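Local coordinates for protein lantibiotic dehydratase (Microbispora corallina, PDB 5EHK) that probably dehydrates serine and threonine residues of the NAI-107 precursor peptide, using glutamyl-tRNA as the source of the activating glutamate, at residues V423-L428 against A649-E654; C621-P626 against I803-S808. All coordinates share one frame; numbering follows the deposited sequence.

Contact 1: V423-L428 against A649-E654; sequences VPLLEL and ARLLFE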
# COMPACT_ATOMS: atom_id res chain seq x y z
N VAL A 423 -4.47 -24.82 14.71
CA VAL A 423 -5.82 -24.32 14.83
C VAL A 423 -6.65 -25.14 13.87
O VAL A 423 -6.29 -25.28 12.72
CB VAL A 423 -5.88 -22.83 14.46
CG1 VAL A 423 -7.30 -22.31 14.55
CG2 VAL A 423 -4.96 -22.02 15.35
N PRO A 424 -7.76 -25.70 14.33
CA PRO A 424 -8.53 -26.51 13.38
C PRO A 424 -8.80 -25.71 12.12
O PRO A 424 -9.28 -24.61 12.28
CB PRO A 424 -9.84 -26.77 14.12
CG PRO A 424 -9.47 -26.69 15.59
CD PRO A 424 -8.40 -25.61 15.65
N LEU A 425 -8.37 -26.18 10.95
CA LEU A 425 -8.74 -25.51 9.70
C LEU A 425 -10.25 -25.44 9.75
O LEU A 425 -10.87 -26.49 9.94
CB LEU A 425 -8.35 -26.37 8.49
CG LEU A 425 -8.69 -25.69 7.16
CD1 LEU A 425 -7.61 -25.90 6.18
CD2 LEU A 425 -9.99 -26.20 6.61
N LEU A 426 -10.81 -24.26 9.52
CA LEU A 426 -12.27 -24.00 9.62
C LEU A 426 -12.52 -23.00 10.73
O LEU A 426 -13.23 -22.02 10.53
CB LEU A 426 -13.16 -25.23 9.83
CG LEU A 426 -14.27 -25.54 8.81
CD1 LEU A 426 -13.79 -25.48 7.35
CD2 LEU A 426 -14.89 -26.91 9.09
N GLU A 427 -11.91 -23.24 11.88
CA GLU A 427 -11.89 -22.21 12.89
C GLU A 427 -10.96 -21.09 12.44
O GLU A 427 -11.29 -19.91 12.55
CB GLU A 427 -11.42 -22.78 14.21
CG GLU A 427 -11.24 -21.72 15.28
CD GLU A 427 -10.57 -22.30 16.50
OE1 GLU A 427 -10.98 -23.42 16.89
OE2 GLU A 427 -9.64 -21.66 17.06
N LEU A 428 -9.79 -21.46 11.91
CA LEU A 428 -8.87 -20.50 11.34
C LEU A 428 -9.58 -19.69 10.25
O LEU A 428 -9.41 -18.49 10.19
CB LEU A 428 -7.68 -21.21 10.72
CG LEU A 428 -6.59 -20.28 10.20
CD1 LEU A 428 -5.95 -19.53 11.35
CD2 LEU A 428 -5.57 -21.02 9.38
N ALA A 649 -11.32 -25.42 0.59
CA ALA A 649 -10.73 -26.16 -0.51
C ALA A 649 -9.54 -25.40 -1.03
O ALA A 649 -8.47 -25.97 -1.25
CB ALA A 649 -11.76 -26.36 -1.62
N ARG A 650 -9.73 -24.10 -1.26
CA ARG A 650 -8.64 -23.29 -1.78
C ARG A 650 -7.48 -23.20 -0.77
O ARG A 650 -6.31 -23.15 -1.17
CB ARG A 650 -9.11 -21.90 -2.20
CG ARG A 650 -7.93 -21.02 -2.56
CD ARG A 650 -8.27 -19.65 -3.06
NE ARG A 650 -7.03 -18.93 -3.25
CZ ARG A 650 -6.92 -17.64 -3.50
NH1 ARG A 650 -7.99 -16.87 -3.58
NH2 ARG A 650 -5.71 -17.13 -3.62
N LEU A 651 -7.79 -23.20 0.52
CA LEU A 651 -6.74 -23.13 1.52
C LEU A 651 -5.94 -24.43 1.48
O LEU A 651 -4.70 -24.41 1.57
CB LEU A 651 -7.29 -22.83 2.94
CG LEU A 651 -6.25 -22.65 4.06
CD1 LEU A 651 -5.31 -21.53 3.75
CD2 LEU A 651 -6.85 -22.40 5.42
N LEU A 652 -6.64 -25.56 1.31
CA LEU A 652 -5.99 -26.85 1.24
C LEU A 652 -5.05 -26.87 0.05
O LEU A 652 -3.90 -27.30 0.14
CB LEU A 652 -7.00 -27.98 1.15
CG LEU A 652 -7.83 -28.24 2.41
CD1 LEU A 652 -9.02 -29.13 2.08
CD2 LEU A 652 -6.97 -28.80 3.57
N PHE A 653 -5.55 -26.39 -1.08
CA PHE A 653 -4.72 -26.34 -2.25
C PHE A 653 -3.46 -25.52 -2.00
O PHE A 653 -2.36 -26.00 -2.24
CB PHE A 653 -5.49 -25.78 -3.44
CG PHE A 653 -4.61 -25.31 -4.54
CD1 PHE A 653 -3.91 -26.23 -5.31
CD2 PHE A 653 -4.49 -23.95 -4.81
CE1 PHE A 653 -3.09 -25.80 -6.35
CE2 PHE A 653 -3.68 -23.50 -5.84
CZ PHE A 653 -2.98 -24.43 -6.62
N GLU A 654 -3.59 -24.32 -1.47
CA GLU A 654 -2.41 -23.45 -1.35
C GLU A 654 -1.44 -23.95 -0.28
O GLU A 654 -0.25 -23.82 -0.44
CB GLU A 654 -2.80 -21.97 -1.15
CG GLU A 654 -3.67 -21.43 -2.32
CD GLU A 654 -3.88 -19.91 -2.29
OE1 GLU A 654 -3.85 -19.32 -1.18
OE2 GLU A 654 -4.09 -19.30 -3.38

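Contact 2: C621-P626 against I803-S808; sequences CLVHLP and IRATVS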
# COMPACT_ATOMS: atom_id res chain seq x y z
N CYS A 621 1.59 -24.83 7.78
CA CYS A 621 1.51 -26.26 7.42
C CYS A 621 0.29 -26.99 7.91
O CYS A 621 -0.17 -26.78 9.03
CB CYS A 621 2.74 -27.02 7.87
SG CYS A 621 3.12 -26.64 9.52
N LEU A 622 -0.23 -27.85 7.04
CA LEU A 622 -1.42 -28.64 7.31
C LEU A 622 -1.08 -29.85 8.18
O LEU A 622 -0.09 -30.53 7.93
CB LEU A 622 -1.99 -29.12 5.99
CG LEU A 622 -3.37 -29.73 6.07
CD1 LEU A 622 -4.32 -28.68 6.65
CD2 LEU A 622 -3.73 -30.07 4.68
N VAL A 623 -1.89 -30.11 9.20
CA VAL A 623 -1.61 -31.18 10.14
C VAL A 623 -2.83 -32.04 10.34
O VAL A 623 -3.91 -31.51 10.56
CB VAL A 623 -1.14 -30.64 11.51
CG1 VAL A 623 -0.96 -31.75 12.49
CG2 VAL A 623 0.16 -29.93 11.34
N HIS A 624 -2.68 -33.36 10.26
CA HIS A 624 -3.78 -34.25 10.62
C HIS A 624 -3.70 -34.39 12.11
O HIS A 624 -2.80 -35.04 12.66
CB HIS A 624 -3.69 -35.61 9.92
CG HIS A 624 -4.80 -36.55 10.28
ND1 HIS A 624 -4.60 -37.66 11.09
CD2 HIS A 624 -6.11 -36.56 9.94
CE1 HIS A 624 -5.75 -38.30 11.23
NE2 HIS A 624 -6.68 -37.65 10.54
N LEU A 625 -4.64 -33.71 12.78
CA LEU A 625 -4.65 -33.59 14.23
C LEU A 625 -4.64 -34.93 14.99
O LEU A 625 -3.85 -35.09 15.92
CB LEU A 625 -5.80 -32.69 14.70
CG LEU A 625 -5.61 -31.23 14.31
CD1 LEU A 625 -6.84 -30.38 14.57
CD2 LEU A 625 -4.40 -30.70 15.05
N PRO A 626 -5.47 -35.91 14.58
CA PRO A 626 -5.44 -37.16 15.36
C PRO A 626 -4.08 -37.84 15.43
O PRO A 626 -3.84 -38.52 16.43
CB PRO A 626 -6.43 -38.05 14.62
CG PRO A 626 -7.44 -37.07 14.06
CD PRO A 626 -6.60 -35.90 13.63
N ILE A 803 5.43 -30.76 13.89
CA ILE A 803 4.25 -31.23 14.60
C ILE A 803 4.28 -30.82 16.07
O ILE A 803 5.10 -31.29 16.86
CB ILE A 803 4.09 -32.75 14.50
CG1 ILE A 803 4.21 -33.21 13.05
CG2 ILE A 803 2.78 -33.17 15.13
CD1 ILE A 803 3.19 -32.59 12.17
N ARG A 804 3.36 -29.93 16.42
CA ARG A 804 3.22 -29.46 17.79
C ARG A 804 1.75 -29.13 17.93
O ARG A 804 1.37 -28.24 18.68
CB ARG A 804 4.10 -28.23 18.03
CG ARG A 804 5.57 -28.59 18.09
CD ARG A 804 6.46 -27.45 17.72
NE ARG A 804 7.74 -27.96 17.25
CZ ARG A 804 8.73 -27.18 16.84
NH1 ARG A 804 8.56 -25.86 16.85
NH2 ARG A 804 9.88 -27.71 16.41
N ALA A 805 0.95 -29.86 17.16
CA ALA A 805 -0.50 -29.75 17.15
C ALA A 805 -1.09 -29.48 18.56
O ALA A 805 -0.64 -30.06 19.55
CB ALA A 805 -1.09 -31.01 16.51
N THR A 806 -2.06 -28.57 18.65
CA THR A 806 -2.57 -28.15 19.95
C THR A 806 -4.09 -27.88 19.96
O THR A 806 -4.85 -28.27 19.05
CB THR A 806 -1.74 -26.93 20.50
OG1 THR A 806 -0.36 -27.14 20.18
CG2 THR A 806 -1.84 -26.75 22.04
N VAL A 807 -4.53 -27.27 21.06
CA VAL A 807 -5.90 -26.88 21.28
C VAL A 807 -5.85 -25.63 22.15
O VAL A 807 -4.77 -25.16 22.51
CB VAL A 807 -6.72 -28.01 21.97
CG1 VAL A 807 -7.08 -29.12 20.97
CG2 VAL A 807 -5.95 -28.59 23.17
N SER A 808 -7.02 -25.09 22.49
CA SER A 808 -7.10 -23.86 23.26
C SER A 808 -7.93 -24.05 24.53
O SER A 808 -7.40 -24.43 25.57
CB SER A 808 -7.71 -22.73 22.41
OG SER A 808 -8.11 -21.64 23.22

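Contact 1: V423-L428 against A649-E654
Leu425 and Leu651 carry this contact, their side chains running past one another in opposite directions. The apolar contacts centre on one methyl group: CD1 of Leu425 lies 3.7 Å from CD2 of Leu651, and the same CD1 reaches CD2 of Leu652 at 4.0 Å. It therefore bridges two consecutive residues of the helix, meeting Leu651 alongside and Leu652 at a slant. Leu651 extends toward the loop with CG anti to its backbone N (chi1 -176°), while Leu652 starts out along the flank of the helix and turns its CD2 end back to Leu425. Leu428 adds a looser touch, its CD2 standing 4.4 Å from CD2 of Leu651. All four leucines are buried, and Tyr409, Phe413 and Tyr417 of helix 407-417 pack on Leu428.

The two segments share apolar contacts alone; their polar groups bond within each segment or to other parts of the chain. In the loop, the backbone N of Leu428 bonds to O of Pro424 at 3.2 Å, a turn that brings Leu425 and Leu428 to the same helix. NH2 of Arg650 forms a salt bridge to OE2 of Glu654 at 2.7 Å, one turn further on. OE2 lies in the guanidinium plane, while the N-H comes to its syn side tilted 27° from the carboxylate plane; NE of Arg650 adds a weak bond to the same oxygen. Tyr441 joins in twice, hydrogen-bonding OE1 of Glu654 through its hydroxyl and making a cation-pi contact with Arg650, which probably holds both side chains in place.

The arrangement is a helix whose leucines pack on the loop that follows edge strand 423-424 and on neighbouring sheet strands: 611-615 supplies Leu611 and Val613 to the same apolar layer, within the family's N-terminal dehydratase region.

Contact 2: C621-P626 against I803-S808
Val623 faces the 803-808 loop with both of its methyls, and each has its own partner. From CB, which points at the loop, CG1 leaves anti to the backbone N (chi1 175°) and meets CB of Ala805 at 4.1 Å. The other branch, CG2, lies beside the backbone N and touches the tip of Ile803, CD1, also at 4.1 Å; the two side chains pass at an angle. CB of Ala805 is shared, since CD2 of Leu625 also reaches it at 3.6 Å, so this one methyl group sits against Val623 of the strand and Leu625 just past its end.

OG1 of Thr806 lies close to O of Arg804 and to O of Asp420; its one proton can go to only one of them at a time, and the modelled 2.5 Å from OG1 of Thr806 to O of Arg804 is doubtfully short.

Strand 620-624 lies between 611-615 and 629-634, with backbone bonds from Val623 to Gly612 and from Leu622 to Val631. Leu622 turns to helix 647-656, whereas Val623 points to the irregular loop that leads from strand 785-792 to strand 819-824; Ile803 of this loop also leans on Glu630 of strand 629-634.

Overall arrangement
The two contacts lie about 12 Å apart, centre to centre, and both reach one mixed sheet. Contact 1 reaches it through the loop directly after edge strand 423-424, contact 2 at strand 620-624, with 611-615 in between. They meet directly where CD2 of Leu652 packs on CD2 of Leu622 at 3.6 Å, so helix 647-656 is joined to both. Along the chain the segments alternate: 423-428, 621-626, 649-654, then 803-808. Residues far apart in sequence are thus gathered round the same sheet. Contact 1 is centred about 10 Å from the centre of the chain and contact 2 about 19 Å, where the loop between strands 785-792 and 819-824 lies against strand 620-624.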